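Local coordinates for protein acyltransferase (PDB 4Q38) that transfers long aliphatic acyl chains from acyl-coenzyme A to the amino sugar of teicoplanin-type glycopeptide antibiotics, at residues Leu155-Glu160 against Arg193-Leu198; His165-Gly170 against Val212-Gly217; Ser250-Asp255 against Leu294-Arg299. All coordinates share one frame; numbering follows the deposited sequence.

Contact 1 of 3, residues Leu155-Glu160 against Arg193-Leu198; sequences LTQLGE and RLQFSL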
# COMPACT_ATOMS: atom_id res chain seq x y z
N LEU A 155 8.45 5.47 -3.67
CA LEU A 155 7.30 6.37 -3.56
C LEU A 155 6.36 6.34 -4.77
O LEU A 155 5.22 6.78 -4.65
CB LEU A 155 7.77 7.81 -3.26
CG LEU A 155 8.52 7.98 -1.92
CD1 LEU A 155 9.01 9.41 -1.75
CD2 LEU A 155 7.65 7.57 -0.73
N THR A 156 6.83 5.83 -5.92
CA THR A 156 6.01 5.72 -7.14
C THR A 156 4.81 4.80 -7.01
O THR A 156 3.92 4.86 -7.86
CB THR A 156 6.80 5.22 -8.38
OG1 THR A 156 7.27 3.88 -8.15
CG2 THR A 156 7.96 6.15 -8.73
N GLN A 157 4.76 3.95 -5.98
CA GLN A 157 3.53 3.16 -5.81
C GLN A 157 2.30 4.05 -5.61
O GLN A 157 1.18 3.60 -5.81
CB GLN A 157 3.60 2.06 -4.73
CG GLN A 157 2.48 1.03 -4.97
CD GLN A 157 2.54 -0.22 -4.11
OE1 GLN A 157 2.09 -1.31 -4.52
NE2 GLN A 157 3.06 -0.08 -2.92
N LEU A 158 2.50 5.32 -5.23
CA LEU A 158 1.35 6.23 -5.15
C LEU A 158 0.59 6.25 -6.47
O LEU A 158 -0.64 6.13 -6.49
CB LEU A 158 1.78 7.66 -4.78
CG LEU A 158 0.63 8.68 -4.77
CD1 LEU A 158 -0.41 8.36 -3.70
CD2 LEU A 158 1.17 10.10 -4.61
N GLY A 159 1.31 6.39 -7.57
CA GLY A 159 0.68 6.42 -8.89
C GLY A 159 -0.10 5.15 -9.20
O GLY A 159 -1.21 5.20 -9.71
N GLU A 160 0.49 4.01 -8.88
CA GLU A 160 -0.15 2.70 -9.07
C GLU A 160 -1.47 2.64 -8.30
O GLU A 160 -2.49 2.19 -8.83
CB GLU A 160 0.80 1.60 -8.59
CG GLU A 160 0.21 0.18 -8.58
CD GLU A 160 1.18 -0.85 -8.02
OE1 GLU A 160 2.35 -0.87 -8.46
OE2 GLU A 160 0.77 -1.67 -7.15
N ARG A 193 11.96 -5.45 -8.64
CA ARG A 193 10.59 -5.94 -8.85
C ARG A 193 9.83 -6.07 -7.52
O ARG A 193 8.61 -5.89 -7.48
CB ARG A 193 10.59 -7.29 -9.61
CG ARG A 193 9.21 -7.78 -10.05
CD ARG A 193 8.56 -6.76 -10.97
NE ARG A 193 7.13 -6.99 -11.23
CZ ARG A 193 6.13 -6.65 -10.42
NH1 ARG A 193 6.37 -6.11 -9.21
NH2 ARG A 193 4.88 -6.88 -10.80
N LEU A 194 10.54 -6.40 -6.45
CA LEU A 194 9.92 -6.62 -5.14
C LEU A 194 10.14 -5.45 -4.18
O LEU A 194 11.12 -4.71 -4.32
CB LEU A 194 10.51 -7.86 -4.48
CG LEU A 194 10.54 -9.16 -5.29
CD1 LEU A 194 11.25 -10.19 -4.44
CD2 LEU A 194 9.11 -9.58 -5.64
N GLN A 195 9.24 -5.33 -3.21
CA GLN A 195 9.40 -4.44 -2.07
C GLN A 195 9.72 -5.24 -0.82
O GLN A 195 9.33 -6.40 -0.69
CB GLN A 195 8.10 -3.70 -1.79
CG GLN A 195 7.64 -2.74 -2.88
CD GLN A 195 6.15 -2.52 -2.78
OE1 GLN A 195 5.41 -3.44 -2.44
NE2 GLN A 195 5.70 -1.29 -3.06
N PHE A 196 10.42 -4.59 0.11
CA PHE A 196 10.74 -5.18 1.41
C PHE A 196 10.42 -4.20 2.52
O PHE A 196 10.80 -3.03 2.45
CB PHE A 196 12.23 -5.57 1.49
CG PHE A 196 12.62 -6.64 0.51
CD1 PHE A 196 12.48 -7.98 0.82
CD2 PHE A 196 13.10 -6.30 -0.76
CE1 PHE A 196 12.81 -8.98 -0.10
CE2 PHE A 196 13.45 -7.28 -1.68
CZ PHE A 196 13.29 -8.62 -1.35
N SER A 197 9.74 -4.69 3.55
CA SER A 197 9.44 -3.87 4.73
C SER A 197 10.22 -4.36 5.96
O SER A 197 10.38 -5.56 6.17
CB SER A 197 7.95 -3.92 5.05
OG SER A 197 7.54 -5.27 5.18
N LEU A 198 10.67 -3.41 6.77
CA LEU A 198 11.20 -3.72 8.10
C LEU A 198 10.05 -4.31 8.90
O LEU A 198 8.97 -3.74 8.96
CB LEU A 198 11.69 -2.45 8.79
CG LEU A 198 12.87 -1.70 8.17
CD1 LEU A 198 12.93 -0.29 8.73
CD2 LEU A 198 14.16 -2.44 8.46
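Gln157, near the start of helix 157-169, and Gln195, on strand 194-200, meet amide to amide across the boundary between the N-terminal helical domain and the GNAT-like sheet. Their backbones lie far apart, the nearest CA atoms being 10.3 Å from one another, and it takes two long side chains to span the gap. Gln157 holds CG opposite its backbone N (chi1 -161°) and stays extended beyond it, which carries its amide off the helix toward the strand. Gln195 instead sets CG opposite its own carbonyl carbon (chi1 -65°) and stays extended, toward the helix. The two chains cross at about a right angle. Their amide planes stand 71° apart, so the groups meet turned well away from coplanar rather than stacked. Glutamine suits both places, because the pair is buried and each chain carries a neutral polar end with both donor and acceptor character. Pro213 packs against both side chains. Gln157 also touches the bound decanoyl glucosamine, which places this polar junction at the wall of that ligand's pocket, probably the sugar-acceptor site. Further along the strand, Ser197, which binds N-acetylglucosamine in another structure of this protein, hydrogen-bonds His211 through its hydroxyl. At the meeting point, NE2 of Gln195 lies 3.5 Å from CD of Gln157, close to the carbon that joins the two polar atoms of that amide.

Contact 2 of 3, residues His165-Gly170 against Val212-Gly217; sequences HRRKYG and VPEWGG. With COA (coenzyme A), chain D.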
# COMPACT_ATOMS: atom_id res chain seq x y z
N HIS A 165 -7.43 2.84 -7.95
CA HIS A 165 -8.72 3.40 -7.52
C HIS A 165 -9.64 3.62 -8.68
O HIS A 165 -10.81 3.22 -8.64
CB HIS A 165 -8.54 4.69 -6.72
CG HIS A 165 -9.85 5.24 -6.18
ND1 HIS A 165 -10.74 5.87 -6.97
CD2 HIS A 165 -10.39 5.22 -4.91
CE1 HIS A 165 -11.80 6.23 -6.24
NE2 HIS A 165 -11.59 5.84 -4.98
N ARG A 166 -9.11 4.23 -9.75
CA ARG A 166 -9.92 4.59 -10.91
C ARG A 166 -10.39 3.35 -11.67
O ARG A 166 -11.54 3.30 -12.13
CB ARG A 166 -9.16 5.54 -11.83
CG ARG A 166 -9.96 6.01 -13.04
CD ARG A 166 -9.17 7.02 -13.87
NE ARG A 166 -8.91 8.26 -13.14
CZ ARG A 166 -9.71 9.32 -13.13
NH1 ARG A 166 -10.86 9.31 -13.82
NH2 ARG A 166 -9.37 10.40 -12.43
N ARG A 167 -9.52 2.36 -11.81
CA ARG A 167 -9.91 1.09 -12.45
C ARG A 167 -11.04 0.42 -11.67
O ARG A 167 -12.01 -0.07 -12.24
CB ARG A 167 -8.70 0.15 -12.58
CG ARG A 167 -8.97 -1.17 -13.31
CD ARG A 167 -7.88 -2.21 -13.03
NE ARG A 167 -6.54 -1.61 -13.09
CZ ARG A 167 -5.46 -2.08 -12.45
NH1 ARG A 167 -5.53 -3.16 -11.67
NH2 ARG A 167 -4.31 -1.44 -12.57
N LYS A 168 -10.91 0.41 -10.35
CA LYS A 168 -11.84 -0.29 -9.47
C LYS A 168 -13.21 0.39 -9.34
O LYS A 168 -14.25 -0.29 -9.36
CB LYS A 168 -11.20 -0.47 -8.09
CG LYS A 168 -11.95 -1.38 -7.14
CD LYS A 168 -11.15 -1.62 -5.87
CE LYS A 168 -11.91 -2.55 -4.94
NZ LYS A 168 -11.23 -2.69 -3.62
N TYR A 169 -13.21 1.72 -9.20
CA TYR A 169 -14.43 2.45 -8.85
C TYR A 169 -14.98 3.36 -9.94
O TYR A 169 -16.16 3.72 -9.90
CB TYR A 169 -14.21 3.26 -7.57
CG TYR A 169 -13.79 2.45 -6.37
CD1 TYR A 169 -14.70 1.61 -5.71
CD2 TYR A 169 -12.49 2.53 -5.88
CE1 TYR A 169 -14.31 0.86 -4.61
CE2 TYR A 169 -12.10 1.79 -4.78
CZ TYR A 169 -13.01 0.96 -4.15
OH TYR A 169 -12.61 0.24 -3.05
N GLY A 170 -14.13 3.75 -10.87
CA GLY A 170 -14.55 4.53 -12.03
C GLY A 170 -14.27 6.03 -11.98
O GLY A 170 -14.45 6.72 -12.98
N VAL A 212 4.77 -7.60 -3.44
CA VAL A 212 4.83 -7.53 -4.89
C VAL A 212 3.87 -6.43 -5.37
O VAL A 212 2.65 -6.62 -5.36
CB VAL A 212 4.47 -8.89 -5.57
CG1 VAL A 212 4.61 -8.78 -7.09
CG2 VAL A 212 5.36 -10.02 -5.04
N PRO A 213 4.42 -5.27 -5.74
CA PRO A 213 3.57 -4.23 -6.32
C PRO A 213 3.08 -4.66 -7.71
O PRO A 213 3.71 -5.50 -8.37
CB PRO A 213 4.51 -3.02 -6.43
CG PRO A 213 5.89 -3.58 -6.40
CD PRO A 213 5.84 -4.87 -5.64
N GLU A 214 1.96 -4.12 -8.13
CA GLU A 214 1.37 -4.56 -9.38
C GLU A 214 2.22 -4.11 -10.57
O GLU A 214 2.53 -4.90 -11.45
CB GLU A 214 -0.07 -4.05 -9.54
CG GLU A 214 -0.67 -4.43 -10.89
CD GLU A 214 -2.10 -3.97 -11.06
OE1 GLU A 214 -2.95 -4.33 -10.22
OE2 GLU A 214 -2.37 -3.24 -12.03
N TRP A 215 2.62 -2.84 -10.56
CA TRP A 215 3.37 -2.29 -11.69
C TRP A 215 4.77 -2.79 -11.78
O TRP A 215 5.44 -2.98 -10.76
CB TRP A 215 3.38 -0.77 -11.63
CG TRP A 215 2.07 -0.16 -12.06
CD1 TRP A 215 0.90 -0.81 -12.43
CD2 TRP A 215 1.77 1.27 -12.17
NE1 TRP A 215 -0.08 0.09 -12.76
CE2 TRP A 215 0.38 1.36 -12.63
CE3 TRP A 215 2.49 2.44 -11.95
CZ2 TRP A 215 -0.25 2.58 -12.85
CZ3 TRP A 215 1.84 3.66 -12.17
CH2 TRP A 215 0.51 3.73 -12.61
N GLY A 216 5.23 -3.01 -13.01
CA GLY A 216 6.58 -3.49 -13.24
C GLY A 216 6.63 -4.79 -14.02
O GLY A 216 7.69 -5.40 -14.12
N GLY A 217 5.49 -5.20 -14.58
CA GLY A 217 5.42 -6.40 -15.42
C GLY A 217 5.41 -7.72 -14.66
O GLY A 217 5.26 -7.74 -13.43
N1A COA D . -4.61 -10.67 -12.96
C2A COA D . -4.94 -11.34 -14.08
N3A COA D . -4.16 -12.27 -14.65
C4A COA D . -2.95 -12.58 -14.10
C5A COA D . -2.52 -11.88 -12.88
C6A COA D . -3.44 -10.87 -12.31
N6A COA D . -3.15 -10.18 -11.18
N7A COA D . -1.31 -12.38 -12.57
C8A COA D . -0.99 -13.31 -13.50
N9A COA D . -1.97 -13.42 -14.42
C1B COA D . -2.00 -14.34 -15.58
C2B COA D . -0.77 -14.24 -16.47
O2B COA D . -0.96 -13.24 -17.47
C3B COA D . -0.67 -15.64 -17.03
O3B COA D . -1.68 -15.79 -18.04
P3B COA D . -1.62 -16.91 -19.21
O7A COA D . -0.56 -16.37 -20.13
O8A COA D . -3.03 -16.91 -19.72
O9A COA D . -1.23 -18.20 -18.52
C4B COA D . -1.08 -16.50 -15.84
O4B COA D . -1.99 -15.69 -15.09
C5B COA D . 0.09 -16.96 -14.96
O5B COA D . 0.75 -15.82 -14.39
P1A COA D . 2.15 -15.92 -13.62
O1A COA D . 3.30 -16.06 -14.59
O2A COA D . 1.99 -16.94 -12.53
O3A COA D . 2.24 -14.46 -12.91
P2A COA D . 2.84 -13.12 -13.57
O4A COA D . 4.33 -13.07 -13.32
O5A COA D . 2.35 -12.94 -14.98
O6A COA D . 2.10 -12.02 -12.67
CBP COA D . 2.03 -10.59 -10.66
CCP COA D . 2.35 -11.96 -11.26
CDP COA D . 2.29 -10.72 -9.17
CEP COA D . 2.97 -9.57 -11.28
CAP COA D . 0.56 -10.20 -10.94
OAP COA D . -0.31 -11.24 -10.47
C9P COA D . 0.08 -8.90 -10.33
O9P COA D . 0.39 -7.83 -10.84
N8P COA D . -0.73 -8.97 -9.27
C7P COA D . -1.13 -7.80 -8.50
C6P COA D . -0.18 -7.57 -7.33
C5P COA D . -0.26 -8.71 -6.33
O5P COA D . -1.10 -9.59 -6.45
N4P COA D . 0.64 -8.69 -5.34
C3P COA D . 0.55 -9.57 -4.18
C2P COA D . -0.48 -9.11 -3.16
S1P COA D . -0.54 -10.26 -1.75
O HOH W 1 -2.89 0.53 -14.08
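Arg167, reaching out from helix 157-169, grips the carboxylate of Glu214 end-on through NH1 and NH2 in a two-pronged salt bridge. Arginine suits this exposed helix face because it can reach across and offer one acid two N-H groups. NH1 donates to Glu214 OE1 over 3.2 Å, almost straight at 176°; it meets the syn lone pair of OE1, and that oxygen lies in the guanidinium plane. NH2 makes the shorter bond, 2.7 Å to Glu214 OE2, but this one is more bent and the oxygen is tilted from the plane; a weak bond from NH1 to OE2 adds little. The mismatch is consistent with the two flat groups being turned 31° against each other. Glu214 is extended throughout, whereas Arg167 bends at chi3 (-43°) to bring its end groups round to the acid. Arg299 shares OE1 of Glu214, so a single carboxylate, with two oxygens to offer, serves two arginines.

A water extends the link. It accepts from Arg167 NH2 at 2.9 Å and from Trp215 NE1 at 3.1 Å, lying in the plane of both flat groups, at their edges.

The segment 212-217 follows strand 206-211 and leads toward helix 221-238, an arrangement consistent with the cofactor-binding strand and loop of the GNAT fold. Its hydrogen bond to coenzyme A comes from the backbone: COA N4P, in the pantetheine arm, donates nearly straight to Val212 O over 2.9 Å, while Val212 N binds the decanoyl glucosamine.

Van der Waals contact completes the cofactor side. Val212, a compact branched residue, lays CG1 3.7 Å from COA CDP, a methyl of the pantoate unit. The aliphatic part of Glu214 lines the same arm, its CG lying 3.6 Å from the carbonyl oxygen COA O9P.

Contact 3 of 3, residues Ser250-Asp255 against Leu294-Arg299; sequences SSWMLD and LEFVFR. With COA (coenzyme A), chain D.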
# COMPACT_ATOMS: atom_id res chain seq x y z
N SER A 250 2.97 -13.28 3.04
CA SER A 250 1.61 -13.82 3.18
C SER A 250 0.84 -13.38 1.93
O SER A 250 0.77 -12.19 1.63
CB SER A 250 0.89 -13.29 4.42
OG SER A 250 1.59 -13.62 5.61
N SER A 251 0.28 -14.33 1.19
CA SER A 251 -0.33 -14.00 -0.09
C SER A 251 -1.23 -15.09 -0.63
O SER A 251 -1.01 -16.27 -0.38
CB SER A 251 0.76 -13.70 -1.13
OG SER A 251 0.20 -13.26 -2.35
N TRP A 252 -2.22 -14.67 -1.41
CA TRP A 252 -2.98 -15.60 -2.24
C TRP A 252 -2.06 -16.40 -3.15
O TRP A 252 -2.39 -17.53 -3.54
CB TRP A 252 -4.00 -14.83 -3.06
CG TRP A 252 -3.39 -13.86 -4.04
CD1 TRP A 252 -3.09 -12.51 -3.83
CD2 TRP A 252 -2.96 -14.13 -5.42
NE1 TRP A 252 -2.53 -11.95 -4.95
CE2 TRP A 252 -2.43 -12.86 -5.94
CE3 TRP A 252 -2.97 -15.25 -6.24
CZ2 TRP A 252 -1.93 -12.75 -7.23
CZ3 TRP A 252 -2.46 -15.13 -7.54
CH2 TRP A 252 -1.95 -13.90 -8.02
N MET A 253 -0.89 -15.82 -3.47
CA MET A 253 0.10 -16.39 -4.40
C MET A 253 0.73 -17.68 -3.91
O MET A 253 1.23 -18.49 -4.70
CB MET A 253 1.28 -15.43 -4.59
CG MET A 253 1.12 -14.36 -5.63
SD MET A 253 2.68 -13.47 -5.64
CE MET A 253 2.09 -11.81 -5.90
N LEU A 254 0.76 -17.83 -2.59
CA LEU A 254 1.41 -18.96 -1.97
C LEU A 254 0.45 -20.14 -1.78
O LEU A 254 0.84 -21.15 -1.24
CB LEU A 254 2.03 -18.55 -0.63
CG LEU A 254 3.32 -17.73 -0.77
CD1 LEU A 254 3.79 -17.25 0.61
CD2 LEU A 254 4.42 -18.53 -1.47
N ASP A 255 -0.80 -19.98 -2.20
CA ASP A 255 -1.81 -21.04 -2.10
C ASP A 255 -1.49 -22.19 -3.05
O ASP A 255 -1.58 -22.02 -4.26
CB ASP A 255 -3.20 -20.48 -2.41
CG ASP A 255 -4.32 -21.48 -2.11
OD1 ASP A 255 -4.06 -22.69 -1.93
OD2 ASP A 255 -5.49 -21.04 -2.05
N LEU A 294 -9.57 -12.07 -5.26
CA LEU A 294 -10.48 -11.33 -6.13
C LEU A 294 -10.00 -9.87 -6.28
O LEU A 294 -10.04 -9.32 -7.37
CB LEU A 294 -11.92 -11.41 -5.62
CG LEU A 294 -12.64 -12.76 -5.85
CD1 LEU A 294 -13.90 -12.86 -4.99
CD2 LEU A 294 -12.97 -12.97 -7.31
N GLU A 295 -9.52 -9.29 -5.18
CA GLU A 295 -8.92 -7.94 -5.23
C GLU A 295 -7.75 -7.92 -6.21
O GLU A 295 -7.74 -7.13 -7.16
CB GLU A 295 -8.49 -7.46 -3.84
CG GLU A 295 -7.59 -6.21 -3.82
CD GLU A 295 -8.30 -4.93 -4.26
OE1 GLU A 295 -9.55 -4.87 -4.22
OE2 GLU A 295 -7.61 -3.97 -4.65
N PHE A 296 -6.79 -8.80 -6.00
CA PHE A 296 -5.57 -8.75 -6.80
C PHE A 296 -5.64 -9.26 -8.23
O PHE A 296 -4.82 -8.87 -9.08
CB PHE A 296 -4.40 -9.37 -6.02
CG PHE A 296 -3.98 -8.53 -4.86
CD1 PHE A 296 -3.34 -7.30 -5.06
CD2 PHE A 296 -4.25 -8.94 -3.56
CE1 PHE A 296 -2.96 -6.51 -3.99
CE2 PHE A 296 -3.89 -8.15 -2.48
CZ PHE A 296 -3.23 -6.93 -2.70
N VAL A 297 -6.61 -10.12 -8.52
CA VAL A 297 -6.79 -10.61 -9.88
C VAL A 297 -7.76 -9.74 -10.68
O VAL A 297 -7.57 -9.54 -11.87
CB VAL A 297 -7.21 -12.10 -9.91
CG1 VAL A 297 -7.52 -12.56 -11.32
CG2 VAL A 297 -6.10 -12.97 -9.34
N PHE A 298 -8.79 -9.21 -10.01
CA PHE A 298 -9.85 -8.46 -10.71
C PHE A 298 -10.12 -7.06 -10.17
O PHE A 298 -10.93 -6.33 -10.75
CB PHE A 298 -11.18 -9.22 -10.62
CG PHE A 298 -11.15 -10.61 -11.17
CD1 PHE A 298 -11.13 -10.84 -12.54
CD2 PHE A 298 -11.18 -11.71 -10.30
CE1 PHE A 298 -11.12 -12.14 -13.04
CE2 PHE A 298 -11.16 -13.01 -10.80
CZ PHE A 298 -11.14 -13.22 -12.17
N ARG A 299 -9.47 -6.68 -9.07
CA ARG A 299 -9.86 -5.47 -8.30
C ARG A 299 -11.37 -5.51 -8.10
O ARG A 299 -12.09 -4.57 -8.46
CB ARG A 299 -9.43 -4.18 -9.01
CG ARG A 299 -7.93 -4.02 -9.24
CD ARG A 299 -7.14 -3.99 -7.94
NE ARG A 299 -5.71 -4.16 -8.20
CZ ARG A 299 -4.77 -4.23 -7.27
NH1 ARG A 299 -5.10 -4.13 -5.99
NH2 ARG A 299 -3.50 -4.39 -7.62
N1A COA D . -4.61 -10.67 -12.96
C2A COA D . -4.94 -11.34 -14.08
N3A COA D . -4.16 -12.27 -14.65
C4A COA D . -2.95 -12.58 -14.10
C5A COA D . -2.52 -11.88 -12.88
C6A COA D . -3.44 -10.87 -12.31
N6A COA D . -3.15 -10.18 -11.18
N7A COA D . -1.31 -12.38 -12.57
C8A COA D . -0.99 -13.31 -13.50
N9A COA D . -1.97 -13.42 -14.42
C1B COA D . -2.00 -14.34 -15.58
C2B COA D . -0.77 -14.24 -16.47
O2B COA D . -0.96 -13.24 -17.47
C3B COA D . -0.67 -15.64 -17.03
O3B COA D . -1.68 -15.79 -18.04
P3B COA D . -1.62 -16.91 -19.21
O7A COA D . -0.56 -16.37 -20.13
O8A COA D . -3.03 -16.91 -19.72
O9A COA D . -1.23 -18.20 -18.52
C4B COA D . -1.08 -16.50 -15.84
O4B COA D . -1.99 -15.69 -15.09
C5B COA D . 0.09 -16.96 -14.96
O5B COA D . 0.75 -15.82 -14.39
P1A COA D . 2.15 -15.92 -13.62
O1A COA D . 3.30 -16.06 -14.59
O2A COA D . 1.99 -16.94 -12.53
O3A COA D . 2.24 -14.46 -12.91
P2A COA D . 2.84 -13.12 -13.57
O4A COA D . 4.33 -13.07 -13.32
O5A COA D . 2.35 -12.94 -14.98
O6A COA D . 2.10 -12.02 -12.67
CBP COA D . 2.03 -10.59 -10.66
CCP COA D . 2.35 -11.96 -11.26
CDP COA D . 2.29 -10.72 -9.17
CEP COA D . 2.97 -9.57 -11.28
CAP COA D . 0.56 -10.20 -10.94
OAP COA D . -0.31 -11.24 -10.47
C9P COA D . 0.08 -8.90 -10.33
O9P COA D . 0.39 -7.83 -10.84
N8P COA D . -0.73 -8.97 -9.27
C7P COA D . -1.13 -7.80 -8.50
C6P COA D . -0.18 -7.57 -7.33
C5P COA D . -0.26 -8.71 -6.33
O5P COA D . -1.10 -9.59 -6.45
N4P COA D . 0.64 -8.69 -5.34
C3P COA D . 0.55 -9.57 -4.18
C2P COA D . -0.48 -9.11 -3.16
S1P COA D . -0.54 -10.26 -1.75
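Trp252 contributes the largest share of the buried surface; it lays its indole beside helix 290-298 and turns the NE1 edge to the pantetheine arm of coenzyme A. Its CG sits in the crowded position between backbone N and carbonyl carbon (chi1 64°), which swings the ring toward the helix. There NE1 comes within 3.4 Å of Phe296 CB, and CD1 lies 3.8 Å from Phe296 CD2. The ring planes are nearly parallel, at 21°, yet they are slid so far apart that they barely overlap. The contact is van der Waals packing at the rims of the two rings rather than a true stack. Tryptophan suits this place because the same ring both packs and donates: NE1 gives a hydrogen bond to COA O5P at 3.1 Å.

Phe296 offers the cofactor a flat apolar surface. COA C2P lies over the centre of one face, 3.4 Å above the plane, and Glu295 CG covers the opposite face. Its backbone works as well, O accepting from the adenine amino group, COA N6A, at 3.0 Å. One residue thus touches both ends of the folded cofactor, the thiol-bearing arm and the base.

Val297 divides its branches. CG2 lies over a face of the indole, 4.5 Å from Trp252 CH2, while CG1 faces the adenine, 3.8 Å from COA N1A.

In the GNAT-like domain, Trp252 follows directly on strand 246-251, where Ser251 OG accepts from Met253 N in an ST turn as the chain leaves the sheet. Strand 331-336 flanks that strand through Arg331, and helix 313-323 packs alongside, its Leu314 touching both Trp252 and Val297.

Contacts 1 and 3 are buried, whereas contact 2 lies at the surface. Contacts 1 and 2 both use helix 157-169 to join the N-terminal domain to the GNAT-like domain; contact 3 stays within the latter. The chemistry follows the setting: neutral amides in the interior of contact 1, opposite charges and a water in contact 2, rings and a valine in contact 3. Arg193 of contact 1 probably hydrogen-bonds backbone oxygens of 212-217, and two salt bridges, Glu214 with Arg299 and Lys168 with Glu295, tie contact 2 to contact 3. Coenzyme A touches contacts 2 and 3 and also Arg193 of contact 1; contacts 1 and 3 reach the same sheet without touching each other.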